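Penicillin-binding protein A (Mycobacterium tuberculosis, PDB 3UPP) probably cross-links peptidoglycan in the mycobacterial cell wall as a D,D-transpeptidase, and is acylated by beta-lactam antibiotics such as cefotaxime. Local coordinates at residues 127-132 and 429-434; 188-193 and 409-414; 396-401 and 439-444. All coordinates share one frame; numbering follows the deposited sequence.

Contact 1: residues 127-132 and 429-434; sequences GPCKGA and VLVENG
Val-429 brings its CA within 3.5 Å of Ala-132 O, where strand 425-431 runs antiparallel beside strand 131-136 in the five-stranded sheet of the transpeptidase domain. Its branched side chain turns to helix 442-457 and suits that greasy interface. Leu-430 follows in a hydrogen-bonded pair with Ala-132: Leu-430 N reaches Ala-132 O at 2.9 Å, nearly straight (171°), and Ala-132 N returns a 2.9 Å bond to Leu-430 O. Both side chains lie on one face of the sheet. Leu-430 has CG anti to its backbone N (chi1 179°), which carries CD1 to 3.9 Å from Gly-131 CA. Because Gly-131 has no side chain, Leu-430 O can rest 3.3 Å from Gly-131 CA. On the other face Val-431 spreads its two methyl groups, CG1 and CG2, against Cys-129 SG, a sulfur tied to Cys-125 in a disulfide. Glu-432 N then closes a short 2.6 Å bond to Lys-130 O. The extended Glu-432 chain crosses that of Lys-130 and meets its CE, but Lys-130 NZ stays 4.3 Å from Glu-432 OE1. The firmer charge partner is Arg-183, paired with Glu-432 OE2, which also binds Tyr-189 OH. Backbone bonds thus fix the register, while Lys-130 probably adds a milder, longer-range attraction to an acid held chiefly by Arg-183.

Contact 2: residues 188-193 and 409-414; sequences TYPPGS and PPHAWY. With CEF (CEFOTAXIME, C3' cleaved, open, bound form), chain C.
His-411 and Trp-413 both set CG anti to the carbonyl carbon, beside the backbone N (chi1 -53° and -87°), and this swings the two rings off the same side of their strand toward Tyr-189, Pro-190 and Pro-191. Tyr-189 meets the imidazole in a T-shaped stack. Its edge carbon CD1 stands over one face of the His-411 ring, 3.8 Å from NE2 and displaced toward the rim; the planes are inclined at 76° and the ring centres lie 5.2 Å apart. At the edge of the same imidazole sits a proline, with Pro-190 CD 4.0 Å from His-411 CD2. The polar ends are held elsewhere, Tyr-189 OH by Glu-432 and His-411 ND1 by the backbone N of Asn-433, which limits rotation of the imidazole.

These residues join strand 411-418, an inner strand of the five-stranded transpeptidase sheet, to the loop that delivers the nucleophile of the penicillin-binding fold. Ser-193, probably the first residue of the SxxK motif with Lys-196, heads the next helix, and in this complex its OG is bonded covalently to C8 of the opened cefotaxime at 1.4 Å.

Tryptophan suits the middle of the interface because it offers both a large flat surface and a single N-H. Trp-413 NE1 gives that hydrogen to Pro-190 O at 2.7 Å, along a bent path, with the oxygen slightly out of the indole plane. The donor thereby pairs with a carbonyl in a buried setting. Beside it Pro-191 O approaches Trp-413 CD1 to 3.3 Å, and on the six-membered ring, next to the fusion carbon CE2, Trp-413 CZ2 packs against Tyr-189 CB.

Contact 3: residues 396-401 and 439-444; sequences TGTAEH and SATGGA. With CEF (CEFOTAXIME, C3' cleaved, open, bound form), chain C.
The K(T/S)G-type motif of penicillin-binding proteins, here probably Lys-395, Thr-396 and Gly-397, lies on the edge strand 393-399, and this contact packs the strand against the start of helix 442-457 beside the bound cefotaxime. Thr-396 and Thr-398 point the same way, toward the helix start, with Gly-397 between them. Thr-396 divides its two branches between ligand and protein. OG1, chi1 51°, is turned to the cefotaxime carboxylate and hydrogen-bonds to ligand O1; the bond is modelled as very short, and its exact length is doubtful. CG2 goes to the helix, 3.7 Å from Gly-443 N.

Gly-442 lies against the strand through its backbone, its CA 3.4 Å from Gly-397 O in a CA-H...O contact. Lacking a side chain, it lets the helix come this close. Thr-398 also serves both sides. With OG1 anti to the backbone N (chi1 153°), the hydroxyl makes a weak hydrogen bond to Ala-440 O at 3.4 Å, and CG2 touches the antibiotic, 3.2 Å from carboxylate oxygen O2. Its own carbonyl, Thr-398 O, accepts a weak bond of 3.2 Å from amide N2 of the ligand. A beta-branched threonine fits such a place, since it offers a methyl and a hydroxyl in different directions. Asn-254 gives the ligand another hydrogen bond from beyond these segments.

Thr-441 borders the aminothiazole end of the drug, its CG2 3.2 Å from ligand N4. Its hydroxyl works in the other direction, as N-cap of the helix: OG1 accepts from Ala-444 N at 3.1 Å, along a nearly straight N-H...O line of 166°.

How the contacts relate
All three contacts are largely buried and converge on the same five-stranded sheet. Contact 1 joins strands 131-136 and 425-431 and is held mainly by backbone bonds; contact 2 sets aromatic rings from strand 411-418 against the loop before the nucleophile; contact 3 lies farthest from the centre of the chain, and there threonines divide their contacts between the helix start and the ligand, and a glycine lets strand and helix come close. Both contacts 2 and 3 touch the cefotaxime, whereas the Leu-430 side chain of contact 1 is about 11 Å from it. Neighbouring strands tie them together: Val-431 N meets Ala-412 O between contacts 1 and 2, and Trp-413 N meets Gly-397 O between contacts 2 and 3.

Contact 1: residues 127-132 and 429-434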
loop_
_atom_site.group_PDB
_atom_site.type_symbol
_atom_site.label_atom_id
_atom_site.label_comp_id
_atom_site.label_asym_id
_atom_site.label_seq_id
_atom_site.Cartn_x
_atom_site.Cartn_y
_atom_site.Cartn_z
ATOM N N GLY A 127 4.305 -20.386 4.887
ATOM C CA GLY A 127 3.061 -20.130 5.597
ATOM C C GLY A 127 2.694 -18.670 5.364
ATOM O O GLY A 127 3.405 -17.966 4.644
ATOM N N PRO A 128 1.582 -18.206 5.972
ATOM C CA PRO A 128 1.052 -16.878 5.717
ATOM C C PRO A 128 1.904 -15.738 6.257
ATOM O O PRO A 128 2.420 -15.815 7.367
ATOM C CB PRO A 128 -0.322 -16.894 6.429
ATOM C CG PRO A 128 -0.615 -18.322 6.683
ATOM C CD PRO A 128 0.735 -18.936 6.929
ATOM N N CYS A 129 2.005 -14.680 5.461
ATOM C CA CYS A 129 2.669 -13.447 5.868
ATOM C C CYS A 129 1.697 -12.527 6.587
ATOM O O CYS A 129 0.510 -12.481 6.266
ATOM C CB CYS A 129 3.245 -12.702 4.659
ATOM S SG CYS A 129 4.510 -13.575 3.701
ATOM N N LYS A 130 2.222 -11.812 7.572
ATOM C CA LYS A 130 1.570 -10.653 8.153
ATOM C C LYS A 130 1.992 -9.417 7.313
ATOM O O LYS A 130 3.178 -9.258 7.008
ATOM C CB LYS A 130 2.053 -10.512 9.595
ATOM C CG LYS A 130 0.977 -10.242 10.585
ATOM C CD LYS A 130 1.386 -10.661 11.984
ATOM C CE LYS A 130 1.883 -9.480 12.820
ATOM N NZ LYS A 130 1.395 -9.602 14.245
ATOM N N GLY A 131 1.046 -8.565 6.905
ATOM C CA GLY A 131 1.417 -7.315 6.200
ATOM C C GLY A 131 0.434 -6.812 5.162
ATOM O O GLY A 131 -0.759 -7.043 5.286
ATOM N N ALA A 132 0.936 -6.131 4.128
ATOM C CA ALA A 132 0.084 -5.493 3.112
ATOM C C ALA A 132 0.644 -5.589 1.700
ATOM O O ALA A 132 1.856 -5.612 1.505
ATOM C CB ALA A 132 -0.156 -4.023 3.470
ATOM N N VAL A 429 4.913 -4.006 -1.357
ATOM C CA VAL A 429 4.710 -5.193 -0.532
ATOM C C VAL A 429 5.402 -4.920 0.795
ATOM O O VAL A 429 6.588 -4.613 0.840
ATOM C CB VAL A 429 5.338 -6.480 -1.169
ATOM C CG1 VAL A 429 5.232 -7.662 -0.242
ATOM C CG2 VAL A 429 4.688 -6.808 -2.506
ATOM N N LEU A 430 4.640 -5.006 1.870
ATOM C CA LEU A 430 5.176 -4.951 3.214
ATOM C C LEU A 430 4.917 -6.313 3.848
ATOM O O LEU A 430 3.778 -6.743 3.959
ATOM C CB LEU A 430 4.508 -3.820 4.015
ATOM C CG LEU A 430 4.903 -3.582 5.479
ATOM C CD1 LEU A 430 3.968 -4.308 6.417
ATOM C CD2 LEU A 430 6.370 -3.904 5.810
ATOM N N VAL A 431 5.977 -7.009 4.221
ATOM C CA VAL A 431 5.834 -8.225 4.990
ATOM C C VAL A 431 6.226 -7.807 6.396
ATOM O O VAL A 431 7.404 -7.514 6.682
ATOM C CB VAL A 431 6.679 -9.392 4.420
ATOM C CG1 VAL A 431 6.730 -10.551 5.384
ATOM C CG2 VAL A 431 6.112 -9.856 3.088
ATOM N N GLU A 432 5.211 -7.717 7.247
ATOM C CA GLU A 432 5.358 -7.176 8.583
ATOM C C GLU A 432 6.059 -8.205 9.470
ATOM O O GLU A 432 5.671 -9.384 9.504
ATOM C CB GLU A 432 3.990 -6.794 9.157
ATOM C CG GLU A 432 4.080 -6.103 10.498
ATOM C CD GLU A 432 2.739 -5.879 11.147
ATOM O OE1 GLU A 432 2.654 -5.971 12.385
ATOM O OE2 GLU A 432 1.764 -5.598 10.430
ATOM N N ASN A 433 7.103 -7.755 10.170
ATOM C CA ASN A 433 7.936 -8.640 10.989
ATOM C C ASN A 433 8.568 -9.770 10.193
ATOM O O ASN A 433 8.930 -10.795 10.766
ATOM C CB ASN A 433 7.149 -9.201 12.178
ATOM C CG ASN A 433 7.393 -8.427 13.448
ATOM O OD1 ASN A 433 6.629 -7.516 13.791
ATOM N ND2 ASN A 433 8.473 -8.768 14.151
ATOM N N GLY A 434 8.682 -9.571 8.882
ATOM C CA GLY A 434 9.378 -10.475 7.963
ATOM C C GLY A 434 9.291 -11.969 8.235
ATOM O O GLY A 434 10.316 -12.615 8.509
#

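Contact 2: residues 188-193 and 409-414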
loop_
_atom_site.group_PDB
_atom_site.type_symbol
_atom_site.label_atom_id
_atom_site.label_comp_id
_atom_site.label_asym_id
_atom_site.label_seq_id
_atom_site.Cartn_x
_atom_site.Cartn_y
_atom_site.Cartn_z
ATOM N N THR A 188 1.432 2.541 9.786
ATOM C CA THR A 188 2.655 3.123 9.225
ATOM C C THR A 188 3.849 2.333 9.745
ATOM O O THR A 188 3.841 1.872 10.893
ATOM C CB THR A 188 2.844 4.610 9.598
ATOM O OG1 THR A 188 3.069 4.727 11.004
ATOM C CG2 THR A 188 1.651 5.467 9.183
ATOM N N TYR A 189 4.861 2.183 8.895
ATOM C CA TYR A 189 6.033 1.336 9.182
ATOM C C TYR A 189 7.302 2.045 8.728
ATOM O O TYR A 189 7.271 2.749 7.723
ATOM C CB TYR A 189 5.943 0.035 8.390
ATOM C CG TYR A 189 4.692 -0.788 8.608
ATOM C CD1 TYR A 189 4.640 -1.748 9.629
ATOM C CD2 TYR A 189 3.578 -0.638 7.773
ATOM C CE1 TYR A 189 3.517 -2.522 9.821
ATOM C CE2 TYR A 189 2.448 -1.400 7.958
ATOM C CZ TYR A 189 2.417 -2.345 8.985
ATOM O OH TYR A 189 1.293 -3.120 9.181
ATOM N N PRO A 190 8.431 1.842 9.428
ATOM C CA PRO A 190 9.682 2.375 8.836
ATOM C C PRO A 190 9.925 1.754 7.458
ATOM O O PRO A 190 9.798 0.535 7.315
ATOM C CB PRO A 190 10.771 1.979 9.841
ATOM C CG PRO A 190 10.157 0.917 10.683
ATOM C CD PRO A 190 8.669 1.163 10.713
ATOM N N PRO A 191 10.200 2.595 6.431
ATOM C CA PRO A 191 10.385 2.091 5.060
ATOM C C PRO A 191 11.757 1.474 4.803
ATOM O O PRO A 191 11.943 0.799 3.793
ATOM C CB PRO A 191 10.188 3.341 4.203
ATOM C CG PRO A 191 10.678 4.453 5.064
ATOM C CD PRO A 191 10.316 4.066 6.492
ATOM N N GLY A 192 12.709 1.707 5.699
ATOM C CA GLY A 192 14.062 1.210 5.510
ATOM C C GLY A 192 14.662 1.679 4.195
ATOM O O GLY A 192 14.505 2.839 3.793
ATOM N N SER A 193 15.328 0.763 3.508
ATOM C CA SER A 193 16.114 1.094 2.322
ATOM C C SER A 193 15.297 1.618 1.167
ATOM O O SER A 193 15.844 2.314 0.315
ATOM C CB SER A 193 16.957 -0.101 1.861
ATOM O OG SER A 193 18.145 -0.206 2.622
ATOM N N PRO A 409 12.800 -9.408 14.365
ATOM C CA PRO A 409 12.683 -9.584 12.909
ATOM C C PRO A 409 12.269 -8.286 12.174
ATOM O O PRO A 409 11.236 -7.707 12.495
ATOM C CB PRO A 409 11.600 -10.661 12.770
ATOM C CG PRO A 409 11.608 -11.387 14.073
ATOM C CD PRO A 409 12.012 -10.404 15.117
ATOM N N PRO A 410 13.072 -7.830 11.195
ATOM C CA PRO A 410 12.753 -6.584 10.492
ATOM C C PRO A 410 11.563 -6.714 9.539
ATOM O O PRO A 410 11.191 -7.826 9.169
ATOM C CB PRO A 410 14.033 -6.299 9.693
ATOM C CG PRO A 410 14.615 -7.633 9.436
ATOM C CD PRO A 410 14.314 -8.444 10.682
ATOM N N HIS A 411 10.979 -5.586 9.140
ATOM C CA HIS A 411 9.954 -5.602 8.097
ATOM C C HIS A 411 10.646 -5.768 6.751
ATOM O O HIS A 411 11.686 -5.171 6.519
ATOM C CB HIS A 411 9.129 -4.304 8.076
ATOM C CG HIS A 411 8.538 -3.917 9.396
ATOM N ND1 HIS A 411 7.717 -4.752 10.124
ATOM C CD2 HIS A 411 8.617 -2.762 10.098
ATOM C CE1 HIS A 411 7.335 -4.135 11.228
ATOM N NE2 HIS A 411 7.865 -2.925 11.235
ATOM N N ALA A 412 10.064 -6.581 5.879
ATOM C CA ALA A 412 10.548 -6.762 4.523
ATOM C C ALA A 412 9.713 -5.911 3.559
ATOM O O ALA A 412 8.486 -6.029 3.523
ATOM C CB ALA A 412 10.476 -8.209 4.147
ATOM N N TRP A 413 10.385 -5.060 2.777
ATOM C CA TRP A 413 9.715 -4.105 1.880
ATOM C C TRP A 413 10.150 -4.335 0.429
ATOM O O TRP A 413 11.275 -4.724 0.168
ATOM C CB TRP A 413 10.109 -2.676 2.243
ATOM C CG TRP A 413 9.330 -1.929 3.293
ATOM C CD1 TRP A 413 9.759 -1.612 4.546
ATOM C CD2 TRP A 413 8.029 -1.320 3.149
ATOM N NE1 TRP A 413 8.794 -0.873 5.214
ATOM C CE2 TRP A 413 7.730 -0.674 4.374
ATOM C CE3 TRP A 413 7.095 -1.258 2.104
ATOM C CZ2 TRP A 413 6.538 0.049 4.582
ATOM C CZ3 TRP A 413 5.905 -0.552 2.308
ATOM C CH2 TRP A 413 5.635 0.092 3.549
ATOM N N TYR A 414 9.258 -4.033 -0.505
ATOM C CA TYR A 414 9.550 -4.064 -1.933
ATOM C C TYR A 414 8.606 -3.119 -2.644
ATOM O O TYR A 414 7.384 -3.284 -2.560
ATOM C CB TYR A 414 9.334 -5.464 -2.488
ATOM C CG TYR A 414 9.634 -5.636 -3.969
ATOM C CD1 TYR A 414 10.951 -5.560 -4.453
ATOM C CD2 TYR A 414 8.612 -5.908 -4.882
ATOM C CE1 TYR A 414 11.243 -5.766 -5.797
ATOM C CE2 TYR A 414 8.893 -6.105 -6.242
ATOM C CZ TYR A 414 10.214 -6.032 -6.691
ATOM O OH TYR A 414 10.504 -6.220 -8.029
HETATM S S1 CEF C . 21.170 -3.568 3.559
HETATM C C1 CEF C . 21.380 -4.220 1.872
HETATM C C2 CEF C . 20.182 -4.712 1.352
HETATM C C3 CEF C . 20.296 -5.792 0.476
HETATM C C4 CEF C . 18.912 -4.163 1.649
HETATM C C5 CEF C . 17.807 -4.381 0.817
HETATM O O1 CEF C . 17.837 -4.052 -0.439
HETATM O O2 CEF C . 16.757 -5.003 1.265
HETATM N N1 CEF C . 18.717 -3.137 2.478
HETATM C C6 CEF C . 19.804 -2.437 3.152
HETATM C C7 CEF C . 19.276 -1.649 4.342
HETATM C C8 CEF C . 18.144 -0.722 3.903
HETATM O O3 CEF C . 17.258 -0.409 4.703
HETATM N N2 CEF C . 18.816 -2.468 5.476
HETATM C C9 CEF C . 19.529 -2.488 6.614
HETATM O O4 CEF C . 20.587 -1.885 6.767
HETATM C C10 CEF C . 18.932 -3.323 7.752
HETATM N N3 CEF C . 18.469 -2.717 8.871
HETATM O O5 CEF C . 18.584 -1.091 9.006
HETATM C C11 CEF C . 17.760 -0.366 8.064
HETATM C C12 CEF C . 18.860 -4.643 7.624
HETATM C C13 CEF C . 18.513 -5.435 8.645
HETATM S S2 CEF C . 18.562 -6.975 8.035
HETATM C C14 CEF C . 19.015 -6.589 6.547
HETATM N N4 CEF C . 19.227 -7.460 5.566
HETATM N N5 CEF C . 19.145 -5.265 6.457
#

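Contact 3: residues 396-401 and 439-444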
loop_
_atom_site.group_PDB
_atom_site.type_symbol
_atom_site.label_atom_id
_atom_site.label_comp_id
_atom_site.label_asym_id
_atom_site.label_seq_id
_atom_site.Cartn_x
_atom_site.Cartn_y
_atom_site.Cartn_z
ATOM N N THR A 396 14.263 -2.604 -2.931
ATOM C CA THR A 396 13.979 -3.395 -1.751
ATOM C C THR A 396 14.373 -2.617 -0.510
ATOM O O THR A 396 15.026 -1.583 -0.580
ATOM C CB THR A 396 14.725 -4.758 -1.744
ATOM O OG1 THR A 396 16.117 -4.536 -2.009
ATOM C CG2 THR A 396 14.142 -5.729 -2.781
ATOM N N GLY A 397 13.937 -3.127 0.628
ATOM C CA GLY A 397 14.218 -2.536 1.904
ATOM C C GLY A 397 13.915 -3.559 2.972
ATOM O O GLY A 397 12.989 -4.384 2.862
ATOM N N THR A 398 14.735 -3.529 4.001
ATOM C CA THR A 398 14.487 -4.315 5.171
ATOM C C THR A 398 14.738 -3.414 6.367
ATOM O O THR A 398 15.851 -2.926 6.577
ATOM C CB THR A 398 15.246 -5.700 5.144
ATOM O OG1 THR A 398 15.509 -6.165 6.475
ATOM C CG2 THR A 398 16.537 -5.628 4.349
ATOM N N ALA A 399 13.663 -3.181 7.118
ATOM C CA ALA A 399 13.569 -2.117 8.106
ATOM C C ALA A 399 13.440 -2.606 9.541
ATOM O O ALA A 399 12.543 -3.391 9.865
ATOM C CB ALA A 399 12.374 -1.217 7.766
ATOM N N GLU A 400 14.337 -2.114 10.390
ATOM C CA GLU A 400 14.282 -2.326 11.833
ATOM C C GLU A 400 13.137 -1.525 12.449
ATOM O O GLU A 400 12.727 -0.496 11.908
ATOM C CB GLU A 400 15.589 -1.884 12.489
ATOM C CG GLU A 400 16.747 -2.850 12.344
ATOM C CD GLU A 400 18.037 -2.328 12.988
ATOM O OE1 GLU A 400 18.030 -1.212 13.585
ATOM O OE2 GLU A 400 19.060 -3.043 12.891
ATOM N N HIS A 401 12.638 -1.998 13.593
ATOM C CA HIS A 401 11.499 -1.379 14.272
ATOM C C HIS A 401 11.448 -1.813 15.732
ATOM O O HIS A 401 12.152 -2.742 16.135
ATOM C CB HIS A 401 10.209 -1.786 13.577
ATOM C CG HIS A 401 10.000 -3.266 13.538
ATOM N ND1 HIS A 401 9.327 -3.950 14.528
ATOM C CD2 HIS A 401 10.400 -4.198 12.640
ATOM C CE1 HIS A 401 9.303 -5.236 14.230
ATOM N NE2 HIS A 401 9.943 -5.412 13.089
ATOM N N SER A 439 16.424 -13.209 9.868
ATOM C CA SER A 439 17.214 -13.100 8.626
ATOM C C SER A 439 16.413 -12.476 7.480
ATOM O O SER A 439 16.940 -12.306 6.378
ATOM C CB SER A 439 17.715 -14.477 8.174
ATOM O OG SER A 439 16.623 -15.300 7.779
ATOM N N ALA A 440 15.146 -12.157 7.744
ATOM C CA ALA A 440 14.258 -11.583 6.747
ATOM C C ALA A 440 14.892 -10.390 6.039
ATOM O O ALA A 440 15.538 -9.556 6.680
ATOM C CB ALA A 440 12.944 -11.165 7.393
ATOM N N THR A 441 14.733 -10.347 4.712
ATOM C CA THR A 441 15.085 -9.189 3.894
ATOM C C THR A 441 14.001 -8.976 2.842
ATOM O O THR A 441 13.305 -9.916 2.463
ATOM C CB THR A 441 16.439 -9.329 3.152
ATOM O OG1 THR A 441 16.293 -10.235 2.054
ATOM C CG2 THR A 441 17.569 -9.777 4.067
ATOM N N GLY A 442 13.870 -7.740 2.360
ATOM C CA GLY A 442 12.896 -7.412 1.326
ATOM C C GLY A 442 13.054 -8.218 0.053
ATOM O O GLY A 442 12.061 -8.548 -0.604
ATOM N N GLY A 443 14.306 -8.524 -0.296
ATOM C CA GLY A 443 14.644 -9.298 -1.492
ATOM C C GLY A 443 14.217 -10.745 -1.356
ATOM O O GLY A 443 13.604 -11.310 -2.271
ATOM N N ALA A 444 14.527 -11.335 -0.202
ATOM C CA ALA A 444 14.108 -12.708 0.126
ATOM C C ALA A 444 12.584 -12.848 0.143
ATOM O O ALA A 444 12.019 -13.610 -0.638
ATOM C CB ALA A 444 14.709 -13.150 1.462
HETATM S S1 CEF C . 21.170 -3.568 3.559
HETATM C C1 CEF C . 21.380 -4.220 1.872
HETATM C C2 CEF C . 20.182 -4.712 1.352
HETATM C C3 CEF C . 20.296 -5.792 0.476
HETATM C C4 CEF C . 18.912 -4.163 1.649
HETATM C C5 CEF C . 17.807 -4.381 0.817
HETATM O O1 CEF C . 17.837 -4.052 -0.439
HETATM O O2 CEF C . 16.757 -5.003 1.265
HETATM N N1 CEF C . 18.717 -3.137 2.478
HETATM C C6 CEF C . 19.804 -2.437 3.152
HETATM C C7 CEF C . 19.276 -1.649 4.342
HETATM C C8 CEF C . 18.144 -0.722 3.903
HETATM O O3 CEF C . 17.258 -0.409 4.703
HETATM N N2 CEF C . 18.816 -2.468 5.476
HETATM C C9 CEF C . 19.529 -2.488 6.614
HETATM O O4 CEF C . 20.587 -1.885 6.767
HETATM C C10 CEF C . 18.932 -3.323 7.752
HETATM N N3 CEF C . 18.469 -2.717 8.871
HETATM O O5 CEF C . 18.584 -1.091 9.006
HETATM C C11 CEF C . 17.760 -0.366 8.064
HETATM C C12 CEF C . 18.860 -4.643 7.624
HETATM C C13 CEF C . 18.513 -5.435 8.645
HETATM S S2 CEF C . 18.562 -6.975 8.035
HETATM C C14 CEF C . 19.015 -6.589 6.547
HETATM N N4 CEF C . 19.227 -7.460 5.566
HETATM N N5 CEF C . 19.145 -5.265 6.457
#